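Local atomic coordinates of chitin binding protein (Tectaria macrodonta, PDB entry 6IF7), a protein that binds copper, probably binds chitin, is insecticidal, and is possibly a lytic polysaccharide monooxygenase of the AA10 family. Residues Ser24-Ala29 with Arg78-Ala83; Glu5-Arg10 with Ser176-Tyr181. All coordinates share one frame; numbering follows the deposited sequence.

Contact 1. Residues Ser24-Ala29 with Arg78-Ala83; sequences SPACQA and RSDWIA. With SO4 (sulfate ion), chain D.
The N-terminal turn of helix 25-34, where Pro25, Ala26 and Ala29 meet Arg78, Asp80 and Trp81, packs on the irregular segment that leads into strand 84-86. Ser24 is the N-cap: its OG accepts from Cys27 N at 3.2 Å, while its CB touches Ile82 CD1. Ala26 sits at the middle of the contact, with CB over one face of the Trp81 indole, 4.0 Å from the centroid of the six-membered ring, a CH-pi contact. Arg78, bent at chi3 (55°), lays its guanidinium against this turn, so that Ala26 CA lies over one face, 3.5 Å from Arg78 NE. In the guanidinium plane Arg78 grips Asp80 side-on, NE to OD1 and NH2 to OD2, both 2.8 Å and both on syn lone pairs. An alanine in place of Arg78 would probably leave the Asp80 carboxylate without its cationic mate and free to turn, and open a gap beside Ala26. Arg78 NH1 also donates to O2 of a sulfate, probably from the crystallisation liquor, at 2.6 Å. A water accepts from Ala26 N and donates to Asp80 O. Apolar packing and this water thus join the segments, while the charged pair is satisfied within 78-83 itself.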
loop_
_atom_site.group_PDB
_atom_site.type_symbol
_atom_site.label_atom_id
_atom_site.label_comp_id
_atom_site.label_asym_id
_atom_site.label_seq_id
_atom_site.Cartn_x
_atom_site.Cartn_y
_atom_site.Cartn_z
ATOM N N SER A 24 -6.566 3.277 16.712
ATOM C CA SER A 24 -5.822 2.013 16.790
ATOM C C SER A 24 -4.409 2.299 17.316
ATOM O O SER A 24 -3.815 3.342 16.958
ATOM C CB SER A 24 -5.768 1.280 15.437
ATOM O OG SER A 24 -4.839 1.843 14.509
ATOM N N PRO A 25 -3.862 1.380 18.143
ATOM C CA PRO A 25 -2.482 1.506 18.635
ATOM C C PRO A 25 -1.436 1.728 17.515
ATOM O O PRO A 25 -0.548 2.589 17.643
ATOM C CB PRO A 25 -2.240 0.162 19.334
ATOM C CG PRO A 25 -3.600 -0.301 19.755
ATOM C CD PRO A 25 -4.539 0.185 18.700
ATOM N N ALA A 26 -1.554 0.988 16.414
ATOM C CA ALA A 26 -0.590 1.146 15.325
ATOM C C ALA A 26 -0.650 2.551 14.705
ATOM O O ALA A 26 0.374 3.140 14.425
ATOM C CB ALA A 26 -0.779 0.064 14.275
ATOM N N CYS A 27 -1.844 3.080 14.480
ATOM C CA CYS A 27 -1.979 4.437 13.930
ATOM C C CYS A 27 -1.536 5.501 14.916
ATOM O O CYS A 27 -0.979 6.519 14.501
ATOM C CB CYS A 27 -3.408 4.728 13.465
ATOM S SG CYS A 27 -3.915 3.856 11.962
ATOM N N GLN A 28 -1.797 5.281 16.213
ATOM C CA GLN A 28 -1.308 6.184 17.251
ATOM C C GLN A 28 0.206 6.327 17.166
ATOM O O GLN A 28 0.723 7.442 17.133
ATOM C CB GLN A 28 -1.673 5.660 18.627
ATOM C CG GLN A 28 -3.122 5.871 19.013
ATOM C CD GLN A 28 -3.426 5.201 20.329
ATOM O OE1 GLN A 28 -2.609 5.203 21.251
ATOM N NE2 GLN A 28 -4.578 4.613 20.419
ATOM N N ALA A 29 0.887 5.182 17.113
ATOM C CA ALA A 29 2.338 5.140 16.964
ATOM C C ALA A 29 2.790 5.827 15.675
ATOM O O ALA A 29 3.721 6.634 15.689
ATOM C CB ALA A 29 2.831 3.700 16.998
ATOM N N ARG A 78 4.897 -3.457 13.047
ATOM C CA ARG A 78 4.069 -3.873 14.173
ATOM C C ARG A 78 3.231 -5.082 13.807
ATOM O O ARG A 78 2.857 -5.262 12.639
ATOM C CB ARG A 78 3.153 -2.745 14.610
ATOM C CG ARG A 78 3.924 -1.472 14.940
ATOM C CD ARG A 78 3.020 -0.344 15.340
ATOM N NE ARG A 78 2.139 -0.702 16.449
ATOM C CZ ARG A 78 2.236 -0.274 17.708
ATOM N NH1 ARG A 78 3.198 0.537 18.108
ATOM N NH2 ARG A 78 1.338 -0.675 18.596
ATOM N N SER A 79 2.940 -5.882 14.836
ATOM C CA SER A 79 2.054 -7.023 14.750
ATOM C C SER A 79 0.609 -6.617 14.817
ATOM O O SER A 79 -0.221 -7.433 14.574
ATOM C CB SER A 79 2.297 -8.042 15.896
ATOM O OG SER A 79 3.453 -7.743 16.646
ATOM N N ASP A 80 0.290 -5.379 15.157
ATOM C CA ASP A 80 -1.119 -5.007 15.395
ATOM C C ASP A 80 -1.685 -3.987 14.387
ATOM O O ASP A 80 -2.707 -3.378 14.665
ATOM C CB ASP A 80 -1.276 -4.489 16.836
ATOM C CG ASP A 80 -0.415 -3.246 17.107
ATOM O OD1 ASP A 80 0.367 -2.821 16.207
ATOM O OD2 ASP A 80 -0.515 -2.694 18.208
ATOM N N TRP A 81 -1.042 -3.797 13.230
ATOM C CA TRP A 81 -1.684 -3.060 12.141
ATOM C C TRP A 81 -3.029 -3.741 11.830
ATOM O O TRP A 81 -3.112 -4.961 11.769
ATOM C CB TRP A 81 -0.843 -3.050 10.871
ATOM C CG TRP A 81 0.386 -2.174 10.867
ATOM C CD1 TRP A 81 1.676 -2.596 10.896
ATOM C CD2 TRP A 81 0.435 -0.738 10.788
ATOM N NE1 TRP A 81 2.538 -1.523 10.852
ATOM C CE2 TRP A 81 1.809 -0.366 10.784
ATOM C CE3 TRP A 81 -0.544 0.272 10.729
ATOM C CZ2 TRP A 81 2.240 0.968 10.718
ATOM C CZ3 TRP A 81 -0.110 1.629 10.669
ATOM C CH2 TRP A 81 1.275 1.949 10.645
ATOM N N ILE A 82 -4.083 -2.956 11.660
ATOM C CA ILE A 82 -5.394 -3.543 11.386
ATOM C C ILE A 82 -5.362 -4.046 9.947
ATOM O O ILE A 82 -4.918 -3.341 9.050
ATOM C CB ILE A 82 -6.555 -2.571 11.648
ATOM C CG1 ILE A 82 -6.544 -2.180 13.132
ATOM C CG2 ILE A 82 -7.900 -3.239 11.308
ATOM C CD1 ILE A 82 -7.653 -1.228 13.552
ATOM N N ALA A 83 -5.810 -5.281 9.764
ATOM C CA ALA A 83 -5.648 -6.000 8.518
ATOM C C ALA A 83 -7.008 -6.332 7.905
ATOM O O ALA A 83 -7.979 -6.544 8.620
ATOM C CB ALA A 83 -4.860 -7.269 8.763
HETATM S S SO4 D . 2.928 1.132 21.768
HETATM O O1 SO4 D . 4.291 1.252 22.353
HETATM O O2 SO4 D . 2.922 1.767 20.428
HETATM O O3 SO4 D . 2.526 -0.284 21.723
HETATM O O4 SO4 D . 1.963 1.832 22.638
HETATM O O HOH W 1 -3.425 -1.164 15.924
#

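Contact 2. Residues Glu5-Arg10 with Ser176-Tyr181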
loop_
_atom_site.group_PDB
_atom_site.type_symbol
_atom_site.label_atom_id
_atom_site.label_comp_id
_atom_site.label_asym_id
_atom_site.label_seq_id
_atom_site.Cartn_x
_atom_site.Cartn_y
_atom_site.Cartn_z
ATOM N N GLU A 5 -7.763 1.562 -1.342
ATOM C CA GLU A 5 -9.020 1.653 -0.622
ATOM C C GLU A 5 -9.484 0.285 -0.139
ATOM O O GLU A 5 -10.010 0.179 0.962
ATOM C CB GLU A 5 -10.105 2.266 -1.514
ATOM C CG GLU A 5 -11.450 2.444 -0.820
ATOM C CD GLU A 5 -12.495 3.045 -1.730
ATOM O OE1 GLU A 5 -13.130 3.999 -1.292
ATOM O OE2 GLU A 5 -12.671 2.582 -2.881
ATOM N N ASP A 6 -9.299 -0.756 -0.947
ATOM C CA ASP A 6 -9.729 -2.089 -0.543
ATOM C C ASP A 6 -8.803 -3.125 -1.190
ATOM O O ASP A 6 -8.819 -3.242 -2.413
ATOM C CB ASP A 6 -11.180 -2.292 -0.952
ATOM C CG ASP A 6 -11.844 -3.468 -0.263
ATOM O OD1 ASP A 6 -11.627 -3.716 0.950
ATOM O OD2 ASP A 6 -12.623 -4.151 -0.960
ATOM N N PRO A 7 -7.961 -3.822 -0.409
ATOM C CA PRO A 7 -7.742 -3.588 1.023
ATOM C C PRO A 7 -7.061 -2.254 1.327
ATOM O O PRO A 7 -6.042 -1.915 0.709
ATOM C CB PRO A 7 -6.781 -4.719 1.426
ATOM C CG PRO A 7 -5.999 -4.997 0.181
ATOM C CD PRO A 7 -6.965 -4.762 -0.961
ATOM N N ILE A 8 -7.606 -1.563 2.321
ATOM C CA ILE A 8 -7.246 -0.190 2.620
ATOM C C ILE A 8 -5.772 -0.058 3.039
ATOM O O ILE A 8 -5.266 -0.869 3.812
ATOM C CB ILE A 8 -8.227 0.412 3.680
ATOM C CG1 ILE A 8 -8.076 1.939 3.700
ATOM C CG2 ILE A 8 -8.057 -0.247 5.055
ATOM C CD1 ILE A 8 -8.965 2.683 4.671
ATOM N N SER A 9 -5.089 0.959 2.517
ATOM C CA SER A 9 -3.695 1.219 2.873
ATOM C C SER A 9 -3.556 1.688 4.316
ATOM O O SER A 9 -4.517 2.188 4.915
ATOM C CB SER A 9 -3.132 2.295 1.970
ATOM O OG SER A 9 -3.778 3.527 2.232
ATOM N N ARG A 10 -2.364 1.516 4.882
ATOM C CA ARG A 10 -2.063 2.035 6.238
ATOM C C ARG A 10 -2.331 3.534 6.339
ATOM O O ARG A 10 -2.963 4.000 7.297
ATOM C CB ARG A 10 -0.595 1.811 6.593
ATOM C CG ARG A 10 -0.247 0.374 6.843
ATOM C CD ARG A 10 1.221 0.195 7.141
ATOM N NE ARG A 10 1.473 -1.229 7.380
ATOM C CZ ARG A 10 2.680 -1.774 7.541
ATOM N NH1 ARG A 10 3.792 -1.027 7.516
ATOM N NH2 ARG A 10 2.774 -3.080 7.739
ATOM N N SER A 176 1.779 2.192 -1.992
ATOM C CA SER A 176 0.768 1.835 -0.999
ATOM C C SER A 176 1.064 0.483 -0.320
ATOM O O SER A 176 1.258 -0.526 -1.005
ATOM C CB SER A 176 -0.581 1.764 -1.712
ATOM O OG SER A 176 -1.590 1.296 -0.851
ATOM N N CYS A 177 1.082 0.464 1.013
ATOM C CA CYS A 177 1.122 -0.788 1.816
ATOM C C CYS A 177 -0.250 -1.042 2.418
ATOM O O CYS A 177 -0.780 -0.139 3.067
ATOM C CB CYS A 177 2.097 -0.687 2.987
ATOM S SG CYS A 177 3.815 -0.804 2.493
ATOM N N SER A 178 -0.768 -2.262 2.247
ATOM C CA SER A 178 -2.032 -2.684 2.870
ATOM C C SER A 178 -1.816 -3.991 3.657
ATOM O O SER A 178 -1.328 -4.987 3.132
ATOM C CB SER A 178 -3.155 -2.848 1.836
ATOM O OG SER A 178 -3.399 -1.630 1.117
ATOM N N ASP A 179 -2.173 -3.957 4.935
ATOM C CA ASP A 179 -2.097 -5.110 5.797
ATOM C C ASP A 179 -3.317 -5.968 5.490
ATOM O O ASP A 179 -4.418 -5.471 5.381
ATOM C CB ASP A 179 -2.082 -4.659 7.250
ATOM C CG ASP A 179 -0.859 -3.829 7.565
ATOM O OD1 ASP A 179 0.236 -4.405 7.621
ATOM O OD2 ASP A 179 -0.962 -2.600 7.725
ATOM N N VAL A 180 -3.092 -7.256 5.327
ATOM C CA VAL A 180 -4.158 -8.188 5.015
ATOM C C VAL A 180 -3.955 -9.438 5.826
ATOM O O VAL A 180 -2.905 -9.644 6.382
ATOM C CB VAL A 180 -4.231 -8.532 3.504
ATOM C CG1 VAL A 180 -4.494 -7.271 2.700
ATOM C CG2 VAL A 180 -2.969 -9.247 3.007
ATOM N N TYR A 181 -4.983 -10.265 5.872
ATOM C CA TYR A 181 -4.926 -11.516 6.583
ATOM C C TYR A 181 -5.566 -12.550 5.656
ATOM O O TYR A 181 -6.744 -12.451 5.366
ATOM C CB TYR A 181 -5.705 -11.394 7.909
ATOM C CG TYR A 181 -5.522 -12.589 8.789
ATOM C CD1 TYR A 181 -6.296 -13.739 8.612
ATOM C CD2 TYR A 181 -4.564 -12.581 9.793
ATOM C CE1 TYR A 181 -6.112 -14.853 9.417
ATOM C CE2 TYR A 181 -4.368 -13.684 10.598
ATOM C CZ TYR A 181 -5.141 -14.802 10.415
ATOM O OH TYR A 181 -4.907 -15.858 11.240
HETATM O O HOH W 2 -5.996 -3.347 4.686
HETATM O O HOH W 3 -3.442 -1.488 5.676
#
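The Trp81 indole lies over one face of the Arg10 guanidinium in a cation-pi contact, the Asp179 carboxylate meets its edge with the two planes 17° apart, and Cys177 CB approaches it obliquely. The grip is side-on: Arg10 NE reaches Asp179 OD2 at 2.8 Å and NH2 reaches OD1 at 2.9 Å, both close to the guanidinium plane. An extended chain from CG to NE (chi2 178°, chi3 180°) carries the group along to the acid, and NH1 is taken by Leu74 O. The pairing, with Arg10 buried, would be expected to favour the ionised form of both groups. The contact joins the turn between strand 2-6 and helix 10-16 to strand 173-182, and so brings together the two beta-sheets of the LPMO core. Ser9 is the N-cap of helix 10-16, its OG bound to Ser3 OG and Tyr12 N. Just beyond it, Arg10 N donates to Cys177 O at 2.9 Å. Ser178 OG gives its proton to Pro7 O at 2.7 Å, from above the carbonyl plane. Pro7, which follows a cis peptide bond, rests its CB 3.7 Å from Val180 CG1, and a water that accepts from Asp179 N also lies 2.7 Å from Ile8 O.

From the N terminus the chain runs through strand 2-6 into residues 5-10, the first half of contact 2, then along helix 10-16 to the start of helix 25-34, where contact 1 begins. A mostly irregular loop of 48 residues, with some short helices, returns at 78-83 and closes contact 1. The remaining strands follow before 176-181 closes contact 2, whose far larger loop encloses the smaller one; the two do not cross. They meet directly, with Trp81 CB 3.2 Å from Asp179 OD2. Through Trp81 and Arg10, contact 1 on the helical side is thus joined to contact 2 at the buried meeting of the sheets.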